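Local coordinates for protein serine protease inhibitor (Thermoanaerobacter tengcongensis, PDB 2PEF) that probably inhibits serine proteases as a member of the serpin family, and is captured here in the latent state, at residues Ser17-Leu20 and Phe21-Ile25; Ala124-Ser127 and Ser128-Ser131; Ala168-Glu171 and Thr172-Lys176; Thr241-Gly244 and Gln245-Ile248. One frame throughout, in Å; residues are numbered along the deposited sequence.

Contact 1: Ser17-Leu20 and Phe21-Ile25; sequences SIEL and FKNSI
Phe21 N and Lys22 N make regular helical bonds one turn back, to Ser17 O (2.9 Å) and Ile18 O (2.8 Å), each with an N-H...O angle of 165°. This is the last turn of helix 7-22, and beyond it the pattern slackens: Asn23 N divides two weak bonds between Glu19 O and Leu20 O. A serine side chain then takes over a carbonyl of the helix end, Ser24 OG donating to Leu20 O at 2.7 Å from above the carbonyl plane. Glu19 and Lys22 run next to each other and point the same way. The carboxylate rests on the aliphatic part of the lysine, with Glu19 OE2 3.4 Å from Lys22 CD, while OE2 to Lys22 NZ, at 3.8 Å, is a long salt bridge. Lys22 places CG between its backbone N and carbonyl carbon (chi1 76°), which brings CG to 3.3 Å from Ile18 O. Its ammonium group is tied more firmly, to the carbonyl oxygens of Lys240 and Leu242. Ile18 and Phe21 reach Ile366 of strand 362-372, Phe21 also meets Ile239 of helix 235-241, and Leu20 and Ser24 touch Ile33 of strand 32-33.

Contact 2: Ala124-Ser127 and Ser128-Ser131; sequences AFDS and STVS
Thr129 and Asp126 exchange side-chain and backbone bonds in a capping box, the classic way of closing the first turn of a helix, here helix 127-140. The two side chains reach past each other in opposite senses along the chain. Thr129 sends its hydroxyl back to the approaching loop, where OG1 accepts from Asp126 N at 3.1 Å and, in a weak and strongly bent bond, from Phe125 N at 2.8 Å. Asp126, the N-cap residue, folds its carboxylate forward over the opening turn: with CG between backbone N and carbonyl carbon (chi1 52°), OD2 receives weak bonds from Ser128 N (3.1 Å) and Thr129 N (3.3 Å). A charged carboxylate at this end of a helix is probably favoured by the N-H groups of the first turn, which point toward it.

The other branch of Thr129 serves a different purpose. CG2 stands anti to the backbone N and comes obliquely to the Phe125 ring, 4.2 Å from CD1. That buried ring meets the ring of Tyr159 and, like Thr129, touches Ile152. A valine in place of Thr129 would probably leave Asp126 N without its acceptor and open the box on one side.

By topology the helix corresponds to the serpin helix that lies across the main sheet, and this cap joins it to strand 119-123. Solvent completes the arrangement: one water accepts from Ala124 N and lies 2.7 Å from Thr129 OG1, and a second, 2.7 Å from Ser128 OG, donates weakly to Asp126 OD1.

Contact 3: Ala168-Glu171 and Thr172-Lys176; sequences AEWE and TVYEK
Tyr174 turns the edge of its ring onto the face of the Trp170 indole, a T-shaped aromatic pair with centroids 5.0 Å apart, measured to the five-membered ring, and planes at 86°. Contact is made toward the indole rim: Tyr174 CE1 lies over the face, 3.4 Å from Trp170 NE1. The pyrrole nitrogen is not spent on this neighbour, since its N-H is hydrogen-bonded to Asp319 O, which holds the indole in its rotation. Tyr217 stacks on the same indole, and Leu263 touches both rings of the pair.

By topology this is probably the breach region of the serpin fold, where strand 158-169 ends and the chain crosses toward strand 179-185; in the latent state strand 322-331, probably the inserted reactive loop, pairs alongside. Trp170 sets its CG beside the backbone N (chi1 -63°), and CB comes within 3.3 Å of Thr172 O at the turn. A leucine in place of Trp170 would probably deprive the Tyr174 edge of its flat partner and Asp319 O of its donor.

Val173 lays CG1 on the aliphatic part of Glu169, 3.5 Å from CG; the acid itself forms a salt bridge with Lys86. At the outer bend two waters bind Thr172. One donates to Glu171 OE1, and the other, 2.8 Å from Thr172 OG1, donates to Glu171 O.

Contact 4: Thr241-Gly244 and Gln245-Ile248; sequences TLTG and QKFI
Thr243 OG1 accepts the N-H of Lys246 at 2.9 Å, in a fairly straight bond with an angle of 163° at the hydrogen. Thr243 is thus the N-cap of helix 244-252, its hydroxyl standing in for the carbonyl that a preceding turn would have supplied. The torsion chi1 of 67° makes this possible, since it sets OG1 between the backbone N and the carbonyl carbon and turns it toward the opening turn.

The same hydroxyl also touches the side chain of the residue whose N-H it caps. Lys246 passes obliquely across Thr243, with CG 3.3 Å from Thr243 OG1, and then runs on until its CD lies 3.4 Å from Thr241 O. Inside the turn the i to i+4 helical bonds begin at once: Phe247 N bonds to Thr243 O at 2.9 Å, and Ile248 N to Gly244 O at 3.0 Å, the latter almost linear at 174°. Ile248 CG1 sits close to that acceptor, 3.4 Å from Gly244 O.

Phe247 is buried, and its ring packs against Ala354 and Ile356 of strand 345-357 and Pro363 and Ile366 of strand 362-372, while Ile248 touches Tyr11 of helix 7-22. The arrangement is a threonine N-cap in the short link between two consecutive helices, 235-241 and 244-252, which by topology are those lying behind the second large sheet of the serpin fold.

Overall arrangement
The four local contacts follow one another along a single serpin chain and mark places where regular elements begin or end: contact 1 a helix C-terminal turn, contacts 2 and 4 helix N-caps, contact 3 the exit from a strand. Contacts 1 and 4 form a pair, with centres 11 Å apart: the Lys22 ammonium ties one to the other, and Ile18 packs against the backbone of Thr243 and Gly244, so helix 7-22 is joined to the link before helix 244-252. Contact 2 lies on the far side of the chain's centre from contact 4, centres 42 Å apart, and the centre of contact 3 is about 29 Å from the centres of both members of the pair. Contacts 1 and 4 thus belong to one packed region.

Contact 1: Ser17-Leu20 and Phe21-Ile25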
ATOM      1  N   SER A  17      -2.813  -8.276   4.013  1.00 13.37           N
ATOM      2  CA  SER A  17      -2.207  -6.988   4.335  1.00 12.92           C
ATOM      3  C   SER A  17      -1.052  -7.127   5.319  1.00 12.48           C
ATOM      4  O   SER A  17       0.030  -6.572   5.099  1.00 12.42           O
ATOM      5  CB  SER A  17      -3.266  -6.024   4.883  1.00 12.92           C
ATOM      6  OG  SER A  17      -4.216  -5.705   3.874  1.00 14.23           O
ATOM      7  N   ILE A  18      -1.280  -7.875   6.398  1.00 11.70           N
ATOM      8  CA  ILE A  18      -0.263  -8.053   7.438  1.00 12.71           C
ATOM      9  C   ILE A  18       0.872  -8.976   6.987  1.00 12.70           C
ATOM     10  O   ILE A  18       2.036  -8.732   7.305  1.00 12.99           O
ATOM     11  CB  ILE A  18      -0.893  -8.490   8.794  1.00 11.81           C
ATOM     12  CG1 ILE A  18      -1.852  -7.405   9.313  1.00 11.95           C
ATOM     13  CG2 ILE A  18       0.183  -8.810   9.842  1.00 13.36           C
ATOM     14  CD1 ILE A  18      -1.234  -6.005   9.487  1.00 13.30           C
ATOM     15  N   GLU A  19       0.546 -10.016   6.224  1.00 13.05           N
ATOM     16  CA  GLU A  19       1.594 -10.878   5.673  1.00 13.31           C
ATOM     17  C   GLU A  19       2.472 -10.102   4.691  1.00 13.31           C
ATOM     18  O   GLU A  19       3.697 -10.245   4.692  1.00 13.02           O
ATOM     19  CB  GLU A  19       1.016 -12.135   5.020  1.00 14.62           C
ATOM     20  CG  GLU A  19       0.410 -13.132   6.007  1.00 18.22           C
ATOM     21  CD  GLU A  19       1.361 -13.520   7.133  1.00 20.88           C
ATOM     22  OE1 GLU A  19       2.491 -13.955   6.835  1.00 21.37           O
ATOM     23  OE2 GLU A  19       0.973 -13.386   8.318  1.00 25.87           O
ATOM     24  N   LEU A  20       1.844  -9.263   3.869  1.00 13.67           N
ATOM     25  CA  LEU A  20       2.583  -8.381   2.972  1.00 13.02           C
ATOM     26  C   LEU A  20       3.495  -7.443   3.767  1.00 13.53           C
ATOM     27  O   LEU A  20       4.694  -7.370   3.498  1.00 13.80           O
ATOM     28  CB  LEU A  20       1.621  -7.576   2.088  1.00 13.98           C
ATOM     29  CG  LEU A  20       2.198  -6.835   0.883  1.00 11.34           C
ATOM     30  CD1 LEU A  20       2.823  -7.803  -0.123  1.00 15.49           C
ATOM     31  CD2 LEU A  20       1.112  -5.994   0.218  1.00 13.02           C
ATOM     32  N   PHE A  21       2.922  -6.754   4.756  1.00 12.13           N
ATOM     33  CA  PHE A  21       3.676  -5.841   5.621  1.00 12.70           C
ATOM     34  C   PHE A  21       4.858  -6.512   6.316  1.00 12.82           C
ATOM     35  O   PHE A  21       5.992  -6.044   6.204  1.00 12.92           O
ATOM     36  CB  PHE A  21       2.744  -5.182   6.644  1.00 12.15           C
ATOM     37  CG  PHE A  21       3.453  -4.317   7.656  1.00 11.64           C
ATOM     38  CD1 PHE A  21       4.156  -3.184   7.259  1.00  9.93           C
ATOM     39  CD2 PHE A  21       3.394  -4.627   9.013  1.00 10.32           C
ATOM     40  CE1 PHE A  21       4.796  -2.376   8.203  1.00  9.04           C
ATOM     41  CE2 PHE A  21       4.031  -3.828   9.957  1.00 13.07           C
ATOM     42  CZ  PHE A  21       4.733  -2.703   9.552  1.00 11.13           C
ATOM     43  N   LYS A  22       4.602  -7.623   7.005  1.00 13.64           N
ATOM     44  CA  LYS A  22       5.629  -8.247   7.846  1.00 15.03           C
ATOM     45  C   LYS A  22       6.797  -8.848   7.053  1.00 15.72           C
ATOM     46  O   LYS A  22       7.834  -9.198   7.632  1.00 16.04           O
ATOM     47  CB  LYS A  22       5.008  -9.278   8.798  1.00 16.43           C
ATOM     48  CG  LYS A  22       4.613 -10.598   8.149  1.00 18.41           C
ATOM     49  CD  LYS A  22       3.656 -11.384   9.038  1.00 20.46           C
ATOM     50  CE  LYS A  22       4.336 -11.913  10.287  1.00 19.16           C
ATOM     51  NZ  LYS A  22       3.400 -12.724  11.120  1.00 21.42           N
ATOM     52  N   ASN A  23       6.620  -8.966   5.740  1.00 15.40           N
ATOM     53  CA  ASN A  23       7.682  -9.438   4.859  1.00 16.38           C
ATOM     54  C   ASN A  23       8.332  -8.324   4.023  1.00 16.55           C
ATOM     55  O   ASN A  23       9.197  -8.591   3.183  1.00 16.79           O
ATOM     56  CB  ASN A  23       7.167 -10.578   3.973  1.00 17.28           C
ATOM     57  CG  ASN A  23       6.876 -11.843   4.763  1.00 20.29           C
ATOM     58  OD1 ASN A  23       5.725 -12.270   4.873  1.00 24.02           O
ATOM     59  ND2 ASN A  23       7.922 -12.449   5.326  1.00 20.56           N
ATOM     60  N   SER A  24       7.929  -7.081   4.285  1.00 16.51           N
ATOM     61  CA  SER A  24       8.393  -5.914   3.526  1.00 17.26           C
ATOM     62  C   SER A  24       9.163  -4.910   4.392  1.00 18.39           C
ATOM     63  O   SER A  24       9.377  -3.760   3.992  1.00 18.90           O
ATOM     64  CB  SER A  24       7.201  -5.216   2.864  1.00 17.60           C
ATOM     65  OG  SER A  24       6.495  -6.098   2.013  1.00 17.09           O
ATOM     66  N   ILE A  25       9.588  -5.360   5.569  1.00 18.38           N
ATOM     67  CA  ILE A  25      10.219  -4.501   6.570  1.00 19.18           C
ATOM     68  C   ILE A  25      11.729  -4.380   6.375  1.00 19.86           C
ATOM     69  O   ILE A  25      12.454  -5.384   6.356  1.00 20.86           O
ATOM     70  CB  ILE A  25       9.914  -5.008   8.013  1.00 19.03           C
ATOM     71  CG1 ILE A  25       8.405  -5.037   8.272  1.00 18.77           C
ATOM     72  CG2 ILE A  25      10.636  -4.171   9.074  1.00 20.80           C
ATOM     73  CD1 ILE A  25       7.695  -3.739   7.972  1.00 20.21           C
TER

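Contact 2: Ala124-Ser127 and Ser128-Ser131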
ATOM      1  N   ALA A 124       3.430   2.508 -27.734  1.00 15.80           N
ATOM      2  CA  ALA A 124       4.563   2.166 -28.590  1.00 15.79           C
ATOM      3  C   ALA A 124       5.674   1.448 -27.824  1.00 16.67           C
ATOM      4  O   ALA A 124       6.467   0.709 -28.415  1.00 16.43           O
ATOM      5  CB  ALA A 124       5.107   3.415 -29.267  1.00 16.05           C
ATOM      6  N   PHE A 125       5.719   1.677 -26.511  1.00 16.30           N
ATOM      7  CA  PHE A 125       6.765   1.139 -25.631  1.00 16.52           C
ATOM      8  C   PHE A 125       8.166   1.635 -26.020  1.00 17.30           C
ATOM      9  O   PHE A 125       9.132   0.869 -26.052  1.00 17.97           O
ATOM     10  CB  PHE A 125       6.683  -0.396 -25.523  1.00 16.50           C
ATOM     11  CG  PHE A 125       5.758  -0.885 -24.427  1.00 15.26           C
ATOM     12  CD1 PHE A 125       4.427  -0.470 -24.377  1.00 14.08           C
ATOM     13  CD2 PHE A 125       6.220  -1.763 -23.449  1.00 15.05           C
ATOM     14  CE1 PHE A 125       3.577  -0.915 -23.368  1.00 16.30           C
ATOM     15  CE2 PHE A 125       5.372  -2.215 -22.436  1.00 15.49           C
ATOM     16  CZ  PHE A 125       4.053  -1.793 -22.398  1.00 13.07           C
ATOM     17  N   ASP A 126       8.247   2.929 -26.323  1.00 18.24           N
ATOM     18  CA  ASP A 126       9.520   3.609 -26.547  1.00 18.92           C
ATOM     19  C   ASP A 126       9.769   4.634 -25.437  1.00 18.84           C
ATOM     20  O   ASP A 126       9.127   4.576 -24.386  1.00 19.86           O
ATOM     21  CB  ASP A 126       9.570   4.257 -27.941  1.00 18.81           C
ATOM     22  CG  ASP A 126       8.365   5.150 -28.242  1.00 18.27           C
ATOM     23  OD1 ASP A 126       8.075   5.338 -29.442  1.00 17.59           O
ATOM     24  OD2 ASP A 126       7.714   5.666 -27.306  1.00 15.89           O
ATOM     25  N   SER A 127      10.689   5.569 -25.676  1.00 18.59           N
ATOM     26  CA  SER A 127      11.034   6.598 -24.690  1.00 17.89           C
ATOM     27  C   SER A 127       9.855   7.511 -24.349  1.00 16.85           C
ATOM     28  O   SER A 127       9.752   8.001 -23.225  1.00 16.29           O
ATOM     29  CB  SER A 127      12.236   7.425 -25.161  1.00 17.81           C
ATOM     30  OG  SER A 127      11.947   8.127 -26.357  1.00 21.31           O
ATOM     31  N   SER A 128       8.966   7.725 -25.319  1.00 15.97           N
ATOM     32  CA  SER A 128       7.779   8.552 -25.104  1.00 16.02           C
ATOM     33  C   SER A 128       6.734   7.864 -24.230  1.00 16.01           C
ATOM     34  O   SER A 128       5.974   8.528 -23.521  1.00 16.98           O
ATOM     35  CB  SER A 128       7.168   8.974 -26.438  1.00 15.91           C
ATOM     36  OG  SER A 128       8.035   9.869 -27.105  1.00 17.35           O
ATOM     37  N   THR A 129       6.704   6.535 -24.280  1.00 15.95           N
ATOM     38  CA  THR A 129       5.836   5.753 -23.403  1.00 15.42           C
ATOM     39  C   THR A 129       6.265   5.910 -21.944  1.00 15.42           C
ATOM     40  O   THR A 129       5.418   5.992 -21.053  1.00 15.34           O
ATOM     41  CB  THR A 129       5.825   4.260 -23.793  1.00 16.14           C
ATOM     42  OG1 THR A 129       5.579   4.130 -25.200  1.00 13.93           O
ATOM     43  CG2 THR A 129       4.748   3.507 -23.018  1.00 16.88           C
ATOM     44  N   VAL A 130       7.578   5.952 -21.711  1.00 15.23           N
ATOM     45  CA  VAL A 130       8.136   6.208 -20.381  1.00 14.93           C
ATOM     46  C   VAL A 130       7.605   7.532 -19.833  1.00 13.82           C
ATOM     47  O   VAL A 130       7.147   7.598 -18.695  1.00 14.34           O
ATOM     48  CB  VAL A 130       9.694   6.210 -20.401  1.00 14.48           C
ATOM     49  CG1 VAL A 130      10.260   6.652 -19.060  1.00 14.92           C
ATOM     50  CG2 VAL A 130      10.233   4.833 -20.772  1.00 15.68           C
ATOM     51  N   SER A 131       7.650   8.574 -20.662  1.00 13.34           N
ATOM     52  CA  SER A 131       7.137   9.889 -20.287  0.50 12.36           C
ATOM     53  C   SER A 131       5.649   9.820 -19.945  1.00 12.44           C
ATOM     54  O   SER A 131       5.212  10.372 -18.932  1.00 12.30           O
ATOM     55  CB  SER A 131       7.376  10.904 -21.408  0.50 12.65           C
ATOM     56  OG  SER A 131       8.759  11.065 -21.673  0.50  9.98           O
TER
HETATM   57  O   HOH W   1       3.453   5.056 -26.531  1.00 26.04           O
HETATM   58  O   HOH W   2       8.714   8.510 -29.384  1.00 44.63           O
HETATM   59  O   HOH W   3      10.405  10.882 -25.468  1.00 38.19           O

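Contact 3: Ala168-Glu171 and Thr172-Lys176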
ATOM      1  N   ALA A 168      -5.548  13.952   3.782  1.00 11.52           N
ATOM      2  CA  ALA A 168      -6.538  14.200   4.815  1.00 11.07           C
ATOM      3  C   ALA A 168      -6.039  15.189   5.856  1.00 11.98           C
ATOM      4  O   ALA A 168      -4.849  15.243   6.153  1.00 11.61           O
ATOM      5  CB  ALA A 168      -6.937  12.898   5.479  1.00 12.50           C
ATOM      6  N   GLU A 169      -6.965  15.978   6.394  1.00 10.79           N
ATOM      7  CA  GLU A 169      -6.683  16.866   7.511  1.00 10.67           C
ATOM      8  C   GLU A 169      -7.020  16.149   8.816  1.00  9.73           C
ATOM      9  O   GLU A 169      -7.961  15.356   8.856  1.00  9.37           O
ATOM     10  CB  GLU A 169      -7.538  18.126   7.386  1.00  9.84           C
ATOM     11  CG  GLU A 169      -7.193  19.244   8.360  1.00 14.73           C
ATOM     12  CD  GLU A 169      -7.844  20.564   7.995  1.00 14.30           C
ATOM     13  OE1 GLU A 169      -7.758  20.972   6.819  1.00 22.88           O
ATOM     14  OE2 GLU A 169      -8.434  21.205   8.893  1.00 22.84           O
ATOM     15  N   TRP A 170      -6.281  16.442   9.885  1.00  9.22           N
ATOM     16  CA  TRP A 170      -6.655  15.946  11.213  1.00  9.84           C
ATOM     17  C   TRP A 170      -8.028  16.484  11.591  1.00  9.84           C
ATOM     18  O   TRP A 170      -8.392  17.588  11.192  1.00 10.16           O
ATOM     19  CB  TRP A 170      -5.643  16.376  12.276  1.00 10.40           C
ATOM     20  CG  TRP A 170      -4.266  15.842  12.069  1.00 10.01           C
ATOM     21  CD1 TRP A 170      -3.121  16.572  11.869  1.00 11.91           C
ATOM     22  CD2 TRP A 170      -3.874  14.466  12.049  1.00  9.37           C
ATOM     23  NE1 TRP A 170      -2.042  15.727  11.721  1.00  9.39           N
ATOM     24  CE2 TRP A 170      -2.476  14.431  11.834  1.00  9.40           C
ATOM     25  CE3 TRP A 170      -4.571  13.252  12.196  1.00  9.02           C
ATOM     26  CZ2 TRP A 170      -1.758  13.234  11.764  1.00  9.60           C
ATOM     27  CZ3 TRP A 170      -3.857  12.061  12.122  1.00 10.52           C
ATOM     28  CH2 TRP A 170      -2.466  12.060  11.899  1.00  9.59           C
ATOM     29  N   GLU A 171      -8.784  15.713  12.363  1.00 10.80           N
ATOM     30  CA  GLU A 171     -10.068  16.199  12.872  1.00 10.48           C
ATOM     31  C   GLU A 171      -9.824  17.430  13.742  1.00 10.40           C
ATOM     32  O   GLU A 171     -10.572  18.409  13.673  1.00  9.61           O
ATOM     33  CB  GLU A 171     -10.812  15.108  13.647  1.00 12.27           C
ATOM     34  CG  GLU A 171     -12.108  15.599  14.285  1.00 12.23           C
ATOM     35  CD  GLU A 171     -12.816  14.539  15.093  1.00 13.53           C
ATOM     36  OE1 GLU A 171     -12.220  14.027  16.068  1.00 14.31           O
ATOM     37  OE2 GLU A 171     -13.984  14.236  14.764  1.00 13.70           O
ATOM     38  N   THR A 172      -8.764  17.369  14.547  1.00 11.39           N
ATOM     39  CA  THR A 172      -8.261  18.517  15.279  1.00 11.79           C
ATOM     40  C   THR A 172      -6.821  18.753  14.837  1.00 12.21           C
ATOM     41  O   THR A 172      -5.929  17.979  15.188  1.00 12.42           O
ATOM     42  CB  THR A 172      -8.280  18.275  16.810  1.00 13.77           C
ATOM     43  OG1 THR A 172      -9.558  17.771  17.218  1.00 11.30           O
ATOM     44  CG2 THR A 172      -7.975  19.562  17.564  1.00 13.09           C
ATOM     45  N   VAL A 173      -6.593  19.809  14.059  1.00 11.91           N
ATOM     46  CA  VAL A 173      -5.226  20.140  13.636  1.00 12.15           C
ATOM     47  C   VAL A 173      -4.372  20.555  14.836  1.00 11.74           C
ATOM     48  O   VAL A 173      -4.898  20.985  15.863  1.00 12.31           O
ATOM     49  CB  VAL A 173      -5.173  21.229  12.524  1.00 12.18           C
ATOM     50  CG1 VAL A 173      -5.772  20.703  11.227  1.00 11.79           C
ATOM     51  CG2 VAL A 173      -5.871  22.511  12.952  1.00 14.45           C
ATOM     52  N   TYR A 174      -3.058  20.402  14.705  1.00 11.24           N
ATOM     53  CA  TYR A 174      -2.138  20.791  15.762  1.00 10.86           C
ATOM     54  C   TYR A 174      -1.872  22.285  15.705  1.00 10.72           C
ATOM     55  O   TYR A 174      -1.292  22.781  14.729  1.00 10.95           O
ATOM     56  CB  TYR A 174      -0.819  20.044  15.620  1.00 11.11           C
ATOM     57  CG  TYR A 174      -0.884  18.553  15.848  1.00  9.31           C
ATOM     58  CD1 TYR A 174      -1.012  17.667  14.773  1.00  8.33           C
ATOM     59  CD2 TYR A 174      -0.782  18.022  17.131  1.00  9.99           C
ATOM     60  CE1 TYR A 174      -1.053  16.292  14.974  1.00 10.43           C
ATOM     61  CE2 TYR A 174      -0.818  16.644  17.343  1.00 10.50           C
ATOM     62  CZ  TYR A 174      -0.950  15.789  16.255  1.00 12.19           C
ATOM     63  OH  TYR A 174      -0.974  14.430  16.439  1.00 12.35           O
ATOM     64  N   GLU A 175      -2.295  22.997  16.748  1.00 10.02           N
ATOM     65  CA  GLU A 175      -2.009  24.422  16.876  1.00  9.77           C
ATOM     66  C   GLU A 175      -0.532  24.623  17.191  1.00 10.48           C
ATOM     67  O   GLU A 175       0.126  23.711  17.690  1.00 11.25           O
ATOM     68  CB  GLU A 175      -2.868  25.061  17.975  1.00  8.82           C
ATOM     69  CG  GLU A 175      -4.371  25.054  17.695  1.00 13.33           C
ATOM     70  CD  GLU A 175      -4.757  25.832  16.446  1.00 16.44           C
ATOM     71  OE1 GLU A 175      -4.261  26.970  16.262  1.00 18.88           O
ATOM     72  OE2 GLU A 175      -5.567  25.305  15.652  1.00 18.61           O
ATOM     73  N   LYS A 176      -0.020  25.820  16.903  1.00 11.23           N
ATOM     74  CA  LYS A 176       1.385  26.144  17.162  1.00 12.38           C
ATOM     75  C   LYS A 176       1.823  25.782  18.580  1.00 13.51           C
ATOM     76  O   LYS A 176       2.929  25.265  18.777  1.00 11.77           O
ATOM     77  CB  LYS A 176       1.678  27.627  16.878  1.00 11.86           C
ATOM     78  CG  LYS A 176       1.749  27.992  15.401  1.00 14.13           C
ATOM     79  CD  LYS A 176       2.952  27.362  14.706  1.00 17.99           C
ATOM     80  CE  LYS A 176       3.013  27.760  13.238  1.00 20.82           C
ATOM     81  NZ  LYS A 176       4.307  27.380  12.604  1.00 23.95           N
TER
HETATM   82  O   HOH W   4     -11.877  18.951  16.252  1.00 17.66           O
HETATM   83  O   HOH W   5      -9.767  15.091  16.886  1.00 18.18           O

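Contact 4: Thr241-Gly244 and Gln245-Ile248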
ATOM      1  N   THR A 241       5.033 -11.054  15.310  1.00 13.49           N
ATOM      2  CA  THR A 241       3.866 -11.553  16.052  1.00 13.52           C
ATOM      3  C   THR A 241       2.534 -11.132  15.443  1.00 13.12           C
ATOM      4  O   THR A 241       1.494 -11.697  15.768  1.00 14.45           O
ATOM      5  CB  THR A 241       3.868 -11.117  17.547  1.00 13.24           C
ATOM      6  OG1 THR A 241       3.626  -9.704  17.655  1.00 14.87           O
ATOM      7  CG2 THR A 241       5.174 -11.484  18.222  1.00 13.77           C
ATOM      8  N   LEU A 242       2.556 -10.120  14.580  1.00 12.89           N
ATOM      9  CA  LEU A 242       1.317  -9.609  14.010  1.00 12.84           C
ATOM     10  C   LEU A 242       0.665 -10.586  13.040  1.00 12.46           C
ATOM     11  O   LEU A 242       1.343 -11.320  12.322  1.00 13.31           O
ATOM     12  CB  LEU A 242       1.544  -8.265  13.314  1.00 14.31           C
ATOM     13  CG  LEU A 242       1.745  -7.004  14.155  1.00 13.66           C
ATOM     14  CD1 LEU A 242       2.139  -5.871  13.224  1.00 14.49           C
ATOM     15  CD2 LEU A 242       0.483  -6.648  14.942  1.00 14.58           C
ATOM     16  N   THR A 243      -0.663 -10.595  13.054  1.00 11.54           N
ATOM     17  CA  THR A 243      -1.473 -11.322  12.081  1.00 10.87           C
ATOM     18  C   THR A 243      -2.600 -10.377  11.684  1.00 11.75           C
ATOM     19  O   THR A 243      -2.834  -9.378  12.363  1.00 12.06           O
ATOM     20  CB  THR A 243      -2.095 -12.603  12.678  1.00 10.64           C
ATOM     21  OG1 THR A 243      -3.064 -12.246  13.673  1.00  8.64           O
ATOM     22  CG2 THR A 243      -1.031 -13.518  13.293  1.00 11.29           C
ATOM     23  N   GLY A 244      -3.308 -10.686  10.600  1.00 12.40           N
ATOM     24  CA  GLY A 244      -4.496  -9.910  10.233  1.00 10.35           C
ATOM     25  C   GLY A 244      -5.467  -9.815  11.399  1.00 11.07           C
ATOM     26  O   GLY A 244      -5.944  -8.731  11.727  1.00 11.16           O
ATOM     27  N   GLN A 245      -5.730 -10.961  12.037  1.00 10.97           N
ATOM     28  CA  GLN A 245      -6.625 -11.049  13.200  1.00 12.46           C
ATOM     29  C   GLN A 245      -6.173 -10.130  14.333  1.00 12.61           C
ATOM     30  O   GLN A 245      -6.968  -9.368  14.887  1.00 12.20           O
ATOM     31  CB  GLN A 245      -6.699 -12.503  13.698  1.00 11.31           C
ATOM     32  CG  GLN A 245      -7.546 -12.730  14.943  1.00 17.55           C
ATOM     33  CD  GLN A 245      -9.035 -12.605  14.678  1.00 21.84           C
ATOM     34  OE1 GLN A 245      -9.704 -11.735  15.239  1.00 26.38           O
ATOM     35  NE2 GLN A 245      -9.561 -13.469  13.815  1.00 25.13           N
ATOM     36  N   LYS A 246      -4.888 -10.203  14.661  1.00 11.41           N
ATOM     37  CA  LYS A 246      -4.318  -9.407  15.740  1.00 12.46           C
ATOM     38  C   LYS A 246      -4.360  -7.915  15.449  1.00 12.86           C
ATOM     39  O   LYS A 246      -4.588  -7.108  16.355  1.00 14.63           O
ATOM     40  CB  LYS A 246      -2.891  -9.852  16.046  1.00 12.33           C
ATOM     41  CG  LYS A 246      -2.824 -11.150  16.824  1.00 14.69           C
ATOM     42  CD  LYS A 246      -1.439 -11.382  17.397  1.00 16.69           C
ATOM     43  CE  LYS A 246      -1.412 -12.628  18.266  1.00 22.34           C
ATOM     44  NZ  LYS A 246      -2.215 -12.465  19.517  1.00 19.88           N
ATOM     45  N   PHE A 247      -4.164  -7.546  14.186  1.00 12.62           N
ATOM     46  CA  PHE A 247      -4.237  -6.137  13.801  1.00 12.52           C
ATOM     47  C   PHE A 247      -5.656  -5.575  13.935  1.00 13.48           C
ATOM     48  O   PHE A 247      -5.848  -4.510  14.516  1.00 13.09           O
ATOM     49  CB  PHE A 247      -3.704  -5.922  12.380  1.00 13.32           C
ATOM     50  CG  PHE A 247      -3.684  -4.479  11.958  1.00 11.83           C
ATOM     51  CD1 PHE A 247      -2.684  -3.627  12.412  1.00 14.82           C
ATOM     52  CD2 PHE A 247      -4.673  -3.969  11.122  1.00 12.95           C
ATOM     53  CE1 PHE A 247      -2.662  -2.291  12.039  1.00 15.18           C
ATOM     54  CE2 PHE A 247      -4.659  -2.630  10.740  1.00 13.07           C
ATOM     55  CZ  PHE A 247      -3.649  -1.792  11.206  1.00 12.95           C
ATOM     56  N   ILE A 248      -6.644  -6.284  13.392  1.00 13.58           N
ATOM     57  CA  ILE A 248      -8.033  -5.832  13.505  1.00 14.86           C
ATOM     58  C   ILE A 248      -8.426  -5.761  14.981  1.00 14.59           C
ATOM     59  O   ILE A 248      -9.045  -4.783  15.418  1.00 14.91           O
ATOM     60  CB  ILE A 248      -9.028  -6.727  12.705  1.00 15.37           C
ATOM     61  CG1 ILE A 248      -8.671  -6.780  11.211  1.00 16.75           C
ATOM     62  CG2 ILE A 248     -10.470  -6.252  12.897  1.00 17.49           C
ATOM     63  CD1 ILE A 248      -8.715  -5.434  10.465  1.00 19.10           C
TER